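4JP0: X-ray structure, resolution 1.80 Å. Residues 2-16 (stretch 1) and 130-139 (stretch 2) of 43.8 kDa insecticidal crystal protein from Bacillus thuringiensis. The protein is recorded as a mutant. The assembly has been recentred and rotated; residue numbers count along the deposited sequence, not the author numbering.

Stretch 1 (2-16) LDTNKVYEISNHANG
Stretch 2 (130-139) NPNQQWNLTS

Strand 6-12 of stretch 1 runs antiparallel to strand 135-139 of stretch 2, their directions 145° apart and their axes approaching to 4.5 Å. Phi/psi values are extended (Ile10 -120/120, Leu137 -113/123). CA pairs set the register: Tyr8-Ser139 4.6 Å, Glu9-Thr138 5.1 Å, Ser11-Asn136 5.2 Å, Asn12-Trp135 4.6 Å. Two hydrogen-bonded pairs carry the ladder: Glu9 N to Thr138 O 2.8 Å and Thr138 N to Glu9 O 2.9 Å; Ser11 N to Asn136 O 3.0 Å and Asn136 N to Ser11 O 2.8 Å. His13 N extends it to Gln134 O (2.8 Å), after which His13 and Ala14 turn to phi/psi near -65/-45, facing the 3-10 segment 131-132. Together the stretches bury 923 Å².

Tyr8, Ile10, Asn12, Trp135, Leu137 and Ser139 share one face. Leu137 (chi1 -91°, chi2 69°) lays CD2 over the Tyr8 ring (chi1 m), 4.1 Å from its centroid, and packs CG 4.0 Å from Ile10 CG1; Ile10 (m, t) also places CG2 4.0 Å from Trp135 CE3. The branched apolar chains thus fill the space between the two aromatic rings. Tyr8 OH is satisfied by Asp3 O at 2.7 Å. Asn12 (chi1 t, chi2 -103°) covers one face of the Trp135 ring (chi1 m, chi2 85°), its ND2 3.4 Å from CZ2. The buried amide serves both stretches: ND2 donates to Asn132 O (3.2 Å), while OD1 accepts from Asn15 N (3.0 Å).

Glu9, Ser11, Asn136 and Thr138 form the other, more polar face. Water 1 lies 2.8 Å from Ser11 OG (chi1 p) and 2.4 Å from Thr138 OG1 (chi1 m); water 2 joins Ser11 OG (2.7 Å) to Asn136 ND2 (3.1 Å). At the turn, Ala14 CB fits 4.1 Å from Pro131 CB, and water 4 links Asn15 ND2 (2.9 Å) with Asn132 OD1 (2.7 Å).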

ATOM      1  N   LEU A   2      11.832  -9.810 -15.136  1.00 28.13           N
ATOM      2  CA  LEU A   2      13.225  -9.826 -14.612  1.00 26.51           C
ATOM      3  C   LEU A   2      13.242  -9.827 -13.082  1.00 24.51           C
ATOM      4  O   LEU A   2      12.269  -9.408 -12.467  1.00 25.01           O
ATOM      5  CB  LEU A   2      13.910  -8.545 -15.067  1.00 27.31           C
ATOM      6  CG  LEU A   2      14.355  -8.443 -16.504  1.00 31.50           C
ATOM      7  CD1 LEU A   2      14.254  -6.999 -16.847  1.00 31.98           C
ATOM      8  CD2 LEU A   2      15.765  -8.943 -16.648  1.00 36.39           C
ATOM      9  N   ASP A   3      14.336 -10.260 -12.464  1.00 21.57           N
ATOM     10  CA  ASP A   3      14.461 -10.100 -11.018  1.00 19.72           C
ATOM     11  C   ASP A   3      14.569  -8.621 -10.696  1.00 18.60           C
ATOM     12  O   ASP A   3      15.302  -7.884 -11.375  1.00 18.18           O
ATOM     13  CB  ASP A   3      15.722 -10.775 -10.471  1.00 20.29           C
ATOM     14  CG  ASP A   3      15.725 -12.276 -10.664  1.00 23.74           C
ATOM     15  OD1 ASP A   3      14.650 -12.904 -10.572  1.00 25.72           O
ATOM     16  OD2 ASP A   3      16.767 -12.905 -10.923  1.00 26.08           O
ATOM     17  N   THR A   4      13.889  -8.174  -9.646  1.00 15.87           N
ATOM     18  CA  THR A   4      13.960  -6.778  -9.271  1.00 15.28           C
ATOM     19  C   THR A   4      14.595  -6.555  -7.893  1.00 14.66           C
ATOM     20  O   THR A   4      14.297  -5.550  -7.218  1.00 15.56           O
ATOM     21  CB  THR A   4      12.572  -6.117  -9.357  1.00 16.03           C
ATOM     22  OG1 THR A   4      11.599  -6.936  -8.680  1.00 15.30           O
ATOM     23  CG2 THR A   4      12.098  -6.093 -10.833  1.00 14.28           C
ATOM     24  N   ASN A   5      15.435  -7.482  -7.463  1.00 14.43           N
ATOM     25  CA  ASN A   5      16.194  -7.283  -6.240  1.00 14.85           C
ATOM     26  C   ASN A   5      17.672  -7.288  -6.559  1.00 15.21           C
ATOM     27  O   ASN A   5      18.497  -7.718  -5.775  1.00 14.17           O
ATOM     28  CB  ASN A   5      15.858  -8.369  -5.208  1.00 15.93           C
ATOM     29  CG  ASN A   5      16.269  -9.751  -5.670  1.00 18.26           C
ATOM     30  OD1 ASN A   5      16.302 -10.054  -6.875  1.00 17.55           O
ATOM     31  ND2 ASN A   5      16.580 -10.606  -4.707  1.00 18.82           N
ATOM     32  N   LYS A   6      18.005  -6.767  -7.729  1.00 14.62           N
ATOM     33  CA  LYS A   6      19.397  -6.724  -8.170  1.00 14.36           C
ATOM     34  C   LYS A   6      19.857  -5.350  -8.594  1.00 14.50           C
ATOM     35  O   LYS A   6      19.055  -4.514  -9.061  1.00 13.25           O
ATOM     36  CB  LYS A   6      19.571  -7.671  -9.373  1.00 13.92           C
ATOM     37  CG  LYS A   6      19.514  -9.138  -8.972  1.00 13.88           C
ATOM     38  CD  LYS A   6      19.587 -10.045 -10.217  1.00 19.07           C
ATOM     39  CE  LYS A   6      19.795 -11.493  -9.791  1.00 19.16           C
ATOM     40  NZ  LYS A   6      19.375 -12.400 -10.875  1.00 22.03           N
ATOM     41  N   VAL A   7      21.165  -5.147  -8.506  1.00 13.53           N
ATOM     42  CA  VAL A   7      21.783  -3.966  -9.071  1.00 14.20           C
ATOM     43  C   VAL A   7      22.348  -4.438 -10.422  1.00 15.07           C
ATOM     44  O   VAL A   7      23.085  -5.424 -10.482  1.00 14.31           O
ATOM     45  CB  VAL A   7      22.978  -3.461  -8.175  1.00 14.69           C
ATOM     46  CG1 VAL A   7      23.635  -2.254  -8.815  1.00 13.89           C
ATOM     47  CG2 VAL A   7      22.473  -3.115  -6.753  1.00 16.62           C
ATOM     48  N   TYR A   8      21.993  -3.749 -11.496  1.00 12.81           N
ATOM     49  CA  TYR A   8      22.370  -4.163 -12.828  1.00 14.30           C
ATOM     50  C   TYR A   8      23.274  -3.165 -13.500  1.00 14.22           C
ATOM     51  O   TYR A   8      23.172  -1.987 -13.247  1.00 15.60           O
ATOM     52  CB  TYR A   8      21.106  -4.214 -13.693  1.00 14.12           C
ATOM     53  CG  TYR A   8      20.170  -5.351 -13.415  1.00 15.45           C
ATOM     54  CD1 TYR A   8      18.982  -5.145 -12.711  1.00 15.06           C
ATOM     55  CD2 TYR A   8      20.446  -6.631 -13.884  1.00 14.83           C
ATOM     56  CE1 TYR A   8      18.105  -6.208 -12.489  1.00 15.27           C
ATOM     57  CE2 TYR A   8      19.569  -7.694 -13.644  1.00 16.58           C
ATOM     58  CZ  TYR A   8      18.403  -7.465 -12.974  1.00 14.82           C
ATOM     59  OH  TYR A   8      17.519  -8.483 -12.764  1.00 13.42           O
ATOM     60  N   GLU A   9      24.120  -3.638 -14.399  1.00 14.53           N
ATOM     61  CA  GLU A   9      24.829  -2.747 -15.320  1.00 14.85           C
ATOM     62  C   GLU A   9      24.153  -3.001 -16.648  1.00 15.08           C
ATOM     63  O   GLU A   9      23.752  -4.130 -16.931  1.00 15.82           O
ATOM     64  CB  GLU A   9      26.328  -3.120 -15.399  1.00 15.19           C
ATOM     65  CG  GLU A   9      27.047  -2.688 -14.133  1.00 16.72           C
ATOM     66  CD  GLU A   9      28.513  -3.042 -14.127  1.00 22.49           C
ATOM     67  OE1 GLU A   9      28.962  -3.845 -14.982  1.00 25.51           O
ATOM     68  OE2 GLU A   9      29.208  -2.514 -13.253  1.00 25.51           O
ATOM     69  N   ILE A  10      23.996  -1.983 -17.461  1.00 13.45           N
ATOM     70  CA  ILE A  10      23.285  -2.135 -18.755  1.00 12.86           C
ATOM     71  C   ILE A  10      24.241  -1.774 -19.888  1.00 13.43           C
ATOM     72  O   ILE A  10      24.781  -0.681 -19.925  1.00 12.91           O
ATOM     73  CB  ILE A  10      22.036  -1.226 -18.797  1.00 12.95           C
ATOM     74  CG1 ILE A  10      21.045  -1.635 -17.714  1.00 13.84           C
ATOM     75  CG2 ILE A  10      21.339  -1.278 -20.138  1.00 13.07           C
ATOM     76  CD1 ILE A  10      19.870  -0.621 -17.593  1.00 15.14           C
ATOM     77  N   SER A  11      24.498  -2.721 -20.780  1.00 13.78           N
ATOM     78  CA  SER A  11      25.470  -2.493 -21.849  1.00 13.73           C
ATOM     79  C   SER A  11      24.887  -2.781 -23.223  1.00 13.77           C
ATOM     80  O   SER A  11      23.974  -3.594 -23.365  1.00 14.46           O
ATOM     81  CB  SER A  11      26.746  -3.342 -21.635  1.00 14.83           C
ATOM     82  OG  SER A  11      26.454  -4.719 -21.569  1.00 14.66           O
ATOM     83  N   ASN A  12      25.447  -2.137 -24.241  1.00 12.65           N
ATOM     84  CA  ASN A  12      24.914  -2.286 -25.569  1.00 13.16           C
ATOM     85  C   ASN A  12      25.469  -3.506 -26.329  1.00 14.18           C
ATOM     86  O   ASN A  12      26.681  -3.792 -26.309  1.00 12.74           O
ATOM     87  CB  ASN A  12      25.203  -1.039 -26.376  1.00 13.52           C
ATOM     88  CG  ASN A  12      24.518  -1.064 -27.733  1.00 13.51           C
ATOM     89  OD1 ASN A  12      25.152  -1.309 -28.747  1.00 13.32           O
ATOM     90  ND2 ASN A  12      23.211  -0.820 -27.744  1.00 13.72           N
ATOM     91  N   HIS A  13      24.575  -4.224 -26.990  1.00 12.99           N
ATOM     92  CA  HIS A  13      24.992  -5.409 -27.752  1.00 14.32           C
ATOM     93  C   HIS A  13      25.971  -5.069 -28.870  1.00 14.28           C
ATOM     94  O   HIS A  13      26.963  -5.766 -29.040  1.00 14.59           O
ATOM     95  CB  HIS A  13      23.754  -6.097 -28.338  1.00 13.88           C
ATOM     96  CG  HIS A  13      24.050  -7.235 -29.278  1.00 16.42           C
ATOM     97  ND1 HIS A  13      24.433  -8.485 -28.843  1.00 17.36           N
ATOM     98  CD2 HIS A  13      23.903  -7.339 -30.615  1.00 19.39           C
ATOM     99  CE1 HIS A  13      24.542  -9.303 -29.873  1.00 21.05           C
ATOM    100  NE2 HIS A  13      24.247  -8.626 -30.965  1.00 21.14           N
ATOM    101  N   ALA A  14      25.698  -3.999 -29.616  1.00 13.70           N
ATOM    102  CA  ALA A  14      26.545  -3.644 -30.766  1.00 13.58           C
ATOM    103  C   ALA A  14      27.916  -3.106 -30.381  1.00 13.75           C
ATOM    104  O   ALA A  14      28.905  -3.513 -30.962  1.00 14.64           O
ATOM    105  CB  ALA A  14      25.876  -2.595 -31.677  1.00 13.57           C
ATOM    106  N   ASN A  15      27.965  -2.192 -29.421  1.00 12.96           N
ATOM    107  CA  ASN A  15      29.208  -1.453 -29.174  1.00 13.50           C
ATOM    108  C   ASN A  15      29.905  -1.709 -27.840  1.00 14.37           C
ATOM    109  O   ASN A  15      30.998  -1.195 -27.597  1.00 13.33           O
ATOM    110  CB  ASN A  15      28.955   0.036 -29.409  1.00 14.04           C
ATOM    111  CG  ASN A  15      28.055   0.676 -28.356  1.00 13.50           C
ATOM    112  OD1 ASN A  15      28.015   0.280 -27.179  1.00 13.99           O
ATOM    113  ND2 ASN A  15      27.376   1.730 -28.763  1.00 14.24           N
ATOM    114  N   GLY A  16      29.241  -2.467 -26.972  1.00 13.60           N
ATOM    115  CA  GLY A  16      29.829  -2.931 -25.711  1.00 13.79           C
ATOM    116  C   GLY A  16      30.005  -1.864 -24.632  1.00 14.07           C
ATOM    117  O   GLY A  16      30.632  -2.119 -23.585  1.00 14.65           O
ATOM    118  N   ASN A 130      18.284  -4.343 -35.418  1.00 28.33           N
ATOM    119  CA  ASN A 130      19.243  -3.330 -35.242  1.00 24.72           C
ATOM    120  C   ASN A 130      19.945  -3.736 -33.984  1.00 22.06           C
ATOM    121  O   ASN A 130      19.371  -3.721 -32.969  1.00 20.66           O
ATOM    122  CB  ASN A 130      18.548  -2.002 -35.098  1.00 25.42           C
ATOM    123  CG  ASN A 130      19.484  -0.878 -34.975  1.00 25.45           C
ATOM    124  OD1 ASN A 130      20.634  -1.048 -34.717  1.00 25.89           O
ATOM    125  ND2 ASN A 130      18.978   0.297 -35.154  1.00 26.18           N
ATOM    126  N   PRO A 131      21.176  -4.198 -34.138  1.00 19.20           N
ATOM    127  CA  PRO A 131      21.970  -4.620 -32.982  1.00 17.88           C
ATOM    128  C   PRO A 131      22.173  -3.452 -32.019  1.00 16.21           C
ATOM    129  O   PRO A 131      22.432  -3.705 -30.836  1.00 15.81           O
ATOM    130  CB  PRO A 131      23.292  -5.075 -33.622  1.00 18.73           C
ATOM    131  CG  PRO A 131      23.325  -4.335 -34.915  1.00 20.29           C
ATOM    132  CD  PRO A 131      21.894  -4.377 -35.415  1.00 19.43           C
ATOM    133  N   ASN A 132      22.077  -2.206 -32.513  1.00 15.06           N
ATOM    134  CA  ASN A 132      22.202  -1.027 -31.658  1.00 16.21           C
ATOM    135  C   ASN A 132      20.981  -0.776 -30.746  1.00 15.55           C
ATOM    136  O   ASN A 132      21.021   0.069 -29.845  1.00 16.88           O
ATOM    137  CB  ASN A 132      22.523   0.206 -32.500  1.00 17.08           C
ATOM    138  CG  ASN A 132      23.989   0.191 -32.995  1.00 18.52           C
ATOM    139  OD1 ASN A 132      24.911   0.456 -32.219  1.00 18.60           O
ATOM    140  ND2 ASN A 132      24.196  -0.170 -34.254  1.00 16.40           N
ATOM    141  N   GLN A 133      19.941  -1.563 -30.936  1.00 14.72           N
ATOM    142  CA  GLN A 133      18.756  -1.489 -30.110  1.00 13.66           C
ATOM    143  C   GLN A 133      18.677  -2.712 -29.181  1.00 14.44           C
ATOM    144  O   GLN A 133      17.664  -2.948 -28.540  1.00 13.28           O
ATOM    145  CB  GLN A 133      17.519  -1.393 -31.026  1.00 14.97           C
ATOM    146  CG  GLN A 133      17.485  -0.019 -31.753  1.00 14.64           C
ATOM    147  CD  GLN A 133      16.259   0.152 -32.619  1.00 15.54           C
ATOM    148  OE1 GLN A 133      15.660  -0.832 -33.023  1.00 16.61           O
ATOM    149  NE2 GLN A 133      15.848   1.401 -32.855  1.00 14.98           N
ATOM    150  N   GLN A 134      19.777  -3.461 -29.062  1.00 14.60           N
ATOM    151  CA  GLN A 134      19.775  -4.620 -28.176  1.00 14.93           C
ATOM    152  C   GLN A 134      20.711  -4.354 -26.971  1.00 14.06           C
ATOM    153  O   GLN A 134      21.805  -3.816 -27.136  1.00 12.60           O
ATOM    154  CB  GLN A 134      20.227  -5.893 -28.887  1.00 15.85           C
ATOM    155  CG  GLN A 134      19.654  -6.128 -30.302  1.00 21.39           C
ATOM    156  CD  GLN A 134      18.152  -6.152 -30.308  1.00 25.50           C
ATOM    157  OE1 GLN A 134      17.550  -6.869 -29.513  1.00 23.84           O
ATOM    158  NE2 GLN A 134      17.533  -5.383 -31.222  1.00 27.34           N
ATOM    159  N   TRP A 135      20.293  -4.805 -25.792  1.00 12.91           N
ATOM    160  CA  TRP A 135      20.953  -4.468 -24.533  1.00 13.22           C
ATOM    161  C   TRP A 135      21.084  -5.682 -23.632  1.00 14.26           C
ATOM    162  O   TRP A 135      20.209  -6.551 -23.605  1.00 13.97           O
ATOM    163  CB  TRP A 135      20.121  -3.388 -23.794  1.00 12.70           C
ATOM    164  CG  TRP A 135      19.946  -2.153 -24.632  1.00 12.72           C
ATOM    165  CD1 TRP A 135      19.004  -1.932 -25.563  1.00 15.31           C
ATOM    166  CD2 TRP A 135      20.860  -1.056 -24.717  1.00 12.91           C
ATOM    167  NE1 TRP A 135      19.222  -0.735 -26.207  1.00 11.45           N
ATOM    168  CE2 TRP A 135      20.363  -0.170 -25.704  1.00 13.24           C
ATOM    169  CE3 TRP A 135      22.007  -0.694 -24.001  1.00 11.29           C
ATOM    170  CZ2 TRP A 135      20.986   1.041 -26.019  1.00 13.88           C
ATOM    171  CZ3 TRP A 135      22.632   0.523 -24.298  1.00 11.13           C
ATOM    172  CH2 TRP A 135      22.117   1.381 -25.310  1.00 12.77           C
ATOM    173  N   ASN A 136      22.176  -5.702 -22.865  1.00 14.79           N
ATOM    174  CA  ASN A 136      22.445  -6.764 -21.933  1.00 15.15           C
ATOM    175  C   ASN A 136      22.377  -6.237 -20.530  1.00 16.45           C
ATOM    176  O   ASN A 136      22.825  -5.133 -20.284  1.00 12.77           O
ATOM    177  CB  ASN A 136      23.843  -7.297 -22.191  1.00 15.39           C
ATOM    178  CG  ASN A 136      23.949  -7.961 -23.562  1.00 18.49           C
ATOM    179  OD1 ASN A 136      23.084  -8.770 -23.947  1.00 19.46           O
ATOM    180  ND2 ASN A 136      24.968  -7.596 -24.314  1.00 19.54           N
ATOM    181  N   LEU A 137      21.837  -7.061 -19.620  1.00 17.22           N
ATOM    182  CA  LEU A 137      21.760  -6.708 -18.207  1.00 19.22           C
ATOM    183  C   LEU A 137      22.664  -7.627 -17.426  1.00 19.98           C
ATOM    184  O   LEU A 137      22.527  -8.882 -17.505  1.00 23.01           O
ATOM    185  CB  LEU A 137      20.314  -6.755 -17.693  1.00 20.68           C
ATOM    186  CG  LEU A 137      19.571  -5.401 -17.818  1.00 22.00           C
ATOM    187  CD1 LEU A 137      19.291  -5.020 -19.240  1.00 25.06           C
ATOM    188  CD2 LEU A 137      18.252  -5.440 -17.018  1.00 26.96           C
ATOM    189  N   THR A 138      23.600  -7.039 -16.694  1.00 17.30           N
ATOM    190  CA  THR A 138      24.543  -7.818 -15.921  1.00 18.88           C
ATOM    191  C   THR A 138      24.293  -7.567 -14.442  1.00 17.88           C
ATOM    192  O   THR A 138      24.350  -6.430 -14.011  1.00 17.56           O
ATOM    193  CB  THR A 138      25.960  -7.334 -16.276  1.00 19.48           C
ATOM    194  OG1 THR A 138      26.185  -7.506 -17.687  1.00 20.61           O
ATOM    195  CG2 THR A 138      27.034  -8.191 -15.576  1.00 23.60           C
ATOM    196  N   SER A 139      24.006  -8.608 -13.677  1.00 17.65           N
ATOM    197  CA  SER A 139      23.799  -8.458 -12.224  1.00 17.75           C
ATOM    198  C   SER A 139      25.107  -8.326 -11.451  1.00 17.41           C
ATOM    199  O   SER A 139      25.969  -9.204 -11.546  1.00 17.76           O
ATOM    200  CB  SER A 139      23.035  -9.654 -11.677  1.00 19.18           C
ATOM    201  OG  SER A 139      22.826  -9.449 -10.269  1.00 21.78           O
TER
HETATM  202  O   HOH W   1      25.653  -5.504 -18.971  1.00 16.67           O
HETATM  203  O   HOH W   2      27.654  -6.446 -23.228  1.00 32.30           O
HETATM  204  O   HOH W   3      25.437  -9.378 -26.635  1.00 20.75           O
HETATM  205  O   HOH W   4      26.946   2.118 -31.606  1.00 17.59           O